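Local coordinates for TIGR00266 family protein (Pseudomonas aeruginosa, PDB 1YOX) that is of unknown function but belongs to the AIM24 family, named for mitochondrial biogenesis and grouped with the cupins, and assembles from three chains, at residues C181-T186 and W221-P226. Residues are numbered along the deposited sequence; the frame is centred on the assembly and turned at random.
Sequences CLVAFT and WLQSLP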
loop_
_atom_site.group_PDB
_atom_site.type_symbol
_atom_site.label_atom_id
_atom_site.label_comp_id
_atom_site.label_asym_id
_atom_site.label_seq_id
_atom_site.Cartn_x
_atom_site.Cartn_y
_atom_site.Cartn_z
ATOM N N CYS C 181 12.839 5.569 7.972
ATOM C CA CYS C 181 12.954 4.118 7.832
ATOM C C CYS C 181 13.189 3.336 9.126
ATOM O O CYS C 181 13.109 2.109 9.128
ATOM C CB CYS C 181 14.041 3.757 6.812
ATOM S SG CYS C 181 13.549 4.092 5.139
ATOM N N LEU C 182 13.467 4.021 10.222
ATOM C CA LEU C 182 13.610 3.341 11.506
ATOM C C LEU C 182 12.275 2.998 12.177
ATOM O O LEU C 182 11.573 3.877 12.647
ATOM C CB LEU C 182 14.476 4.175 12.457
ATOM C CG LEU C 182 15.036 3.541 13.750
ATOM C CD1 LEU C 182 15.780 2.281 13.475
ATOM C CD2 LEU C 182 15.941 4.541 14.502
ATOM N N VAL C 183 11.952 1.722 12.237
ATOM C CA VAL C 183 10.784 1.253 12.965
ATOM C C VAL C 183 11.001 1.197 14.476
ATOM O O VAL C 183 10.357 1.940 15.235
ATOM C CB VAL C 183 10.327 -0.146 12.463
ATOM C CG1 VAL C 183 9.054 -0.607 13.202
ATOM C CG2 VAL C 183 10.082 -0.102 10.983
ATOM N N ALA C 184 11.893 0.290 14.890
ATOM C CA ALA C 184 12.122 -0.067 16.294
ATOM C C ALA C 184 13.582 -0.495 16.513
ATOM O O ALA C 184 14.264 -0.916 15.562
ATOM C CB ALA C 184 11.171 -1.211 16.711
ATOM N N PHE C 185 14.042 -0.384 17.764
ATOM C CA PHE C 185 15.344 -0.931 18.192
ATOM C C PHE C 185 15.415 -1.194 19.703
ATOM O O PHE C 185 14.741 -0.539 20.513
ATOM C CB PHE C 185 16.523 -0.043 17.750
ATOM C CG PHE C 185 16.472 1.367 18.293
ATOM C CD1 PHE C 185 17.124 1.698 19.475
ATOM C CD2 PHE C 185 15.790 2.361 17.612
ATOM C CE1 PHE C 185 17.089 2.994 19.981
ATOM C CE2 PHE C 185 15.742 3.654 18.112
ATOM C CZ PHE C 185 16.400 3.971 19.306
ATOM N N THR C 186 16.254 -2.165 20.051
ATOM C CA THR C 186 16.469 -2.616 21.422
ATOM C C THR C 186 17.475 -1.692 22.085
ATOM O O THR C 186 18.001 -0.779 21.444
ATOM C CB THR C 186 17.076 -4.041 21.407
ATOM O OG1 THR C 186 18.281 -4.033 20.626
ATOM C CG2 THR C 186 16.111 -5.035 20.773
ATOM N N TRP C 221 14.875 -2.787 13.741
ATOM C CA TRP C 221 13.758 -3.028 12.822
ATOM C C TRP C 221 13.567 -1.836 11.875
ATOM O O TRP C 221 13.338 -0.710 12.309
ATOM C CB TRP C 221 12.501 -3.363 13.615
ATOM C CG TRP C 221 12.813 -4.144 14.887
ATOM C CD1 TRP C 221 13.609 -3.743 15.947
ATOM C CD2 TRP C 221 12.345 -5.430 15.218
ATOM N NE1 TRP C 221 13.661 -4.713 16.912
ATOM C CE2 TRP C 221 12.887 -5.763 16.494
ATOM C CE3 TRP C 221 11.527 -6.351 14.566
ATOM C CZ2 TRP C 221 12.632 -6.974 17.118
ATOM C CZ3 TRP C 221 11.260 -7.558 15.198
ATOM C CH2 TRP C 221 11.809 -7.860 16.463
ATOM N N LEU C 222 13.687 -2.106 10.577
ATOM C CA LEU C 222 13.615 -1.067 9.566
ATOM C C LEU C 222 12.460 -1.321 8.596
ATOM O O LEU C 222 12.001 -2.439 8.464
ATOM C CB LEU C 222 14.938 -0.988 8.790
ATOM C CG LEU C 222 16.220 -0.718 9.591
ATOM C CD1 LEU C 222 17.446 -0.911 8.717
ATOM C CD2 LEU C 222 16.195 0.664 10.216
ATOM N N GLN C 223 12.000 -0.266 7.925
ATOM C CA GLN C 223 10.859 -0.373 7.031
ATOM C C GLN C 223 11.242 0.237 5.705
ATOM O O GLN C 223 11.894 1.300 5.675
ATOM C CB GLN C 223 9.637 0.334 7.640
ATOM C CG GLN C 223 9.693 1.879 7.715
ATOM C CD GLN C 223 8.716 2.462 8.722
ATOM O OE1 GLN C 223 9.107 3.204 9.634
ATOM N NE2 GLN C 223 7.458 2.086 8.611
ATOM N N SER C 224 10.866 -0.431 4.611
ATOM C CA SER C 224 11.174 0.055 3.278
ATOM C C SER C 224 10.329 1.248 2.816
ATOM O O SER C 224 10.773 2.020 1.969
ATOM C CB SER C 224 11.027 -1.074 2.254
ATOM O OG SER C 224 9.683 -1.509 2.153
ATOM N N LEU C 225 9.098 1.381 3.322
ATOM C CA LEU C 225 8.205 2.441 2.862
ATOM C C LEU C 225 7.542 3.116 4.045
ATOM O O LEU C 225 6.358 2.912 4.305
ATOM C CB LEU C 225 7.172 1.950 1.839
ATOM C CG LEU C 225 6.150 2.998 1.323
ATOM C CD1 LEU C 225 6.792 4.177 0.633
ATOM C CD2 LEU C 225 5.132 2.344 0.426
ATOM N N PRO C 226 8.316 3.977 4.729
ATOM C CA PRO C 226 7.833 4.645 5.902
ATOM C C PRO C 226 6.759 5.642 5.490
ATOM O O PRO C 226 6.774 6.145 4.357
ATOM C CB PRO C 226 9.080 5.349 6.463
ATOM C CG PRO C 226 10.042 5.469 5.342
ATOM C CD PRO C 226 9.686 4.396 4.350
#
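The carbonyl oxygen of W221 is gripped by two successive amides of the facing strand: V183 N lies 2.8 Å from W221 O and A184 N 3.1 Å from it. The A184 bond is the straighter at nitrogen, 162° against 133° for V183. W221 N returns a bond to A184 O at 2.7 Å, and beyond the doubled pair Q223 N donates to C181 O at 2.9 Å. With V183 and A184 both set against W221, this is a classic beta bulge: L182 pairs with L222 and A184 with W221, the register slipping by one residue between them. The buried contact joins two antiparallel neighbours of a six-stranded sheet, with strand 111-115 beyond 182-185 and strand 165-169 beyond 219-223.

On the face carrying A184 and W221, the indole turns its edge to the A184 carbonyl, whose oxygen sits in the ring plane 2.9 Å from W221 CD1. A184 CB also touches CD1, while W221 NE1, buried here, finds no partner in the model. V183 lays CG2 against Q223 CB at 3.4 Å; with CG1 anti to the backbone N (chi1 -178°), the other branch, CG2, is anti to the carbonyl carbon and meets Q223. L182 and L222 share the other face, their side chains crossing at a slant with the CD1 of L182 on the CD2 of L222, and L222 reaches on to L175 and V177 of strand 173-178. C181 SG packs on P226 CG, in the loop that follows strand 219-223, where P226 takes the N-cap position of helix 227-237; N38 of the second subunit packs on C181 as well.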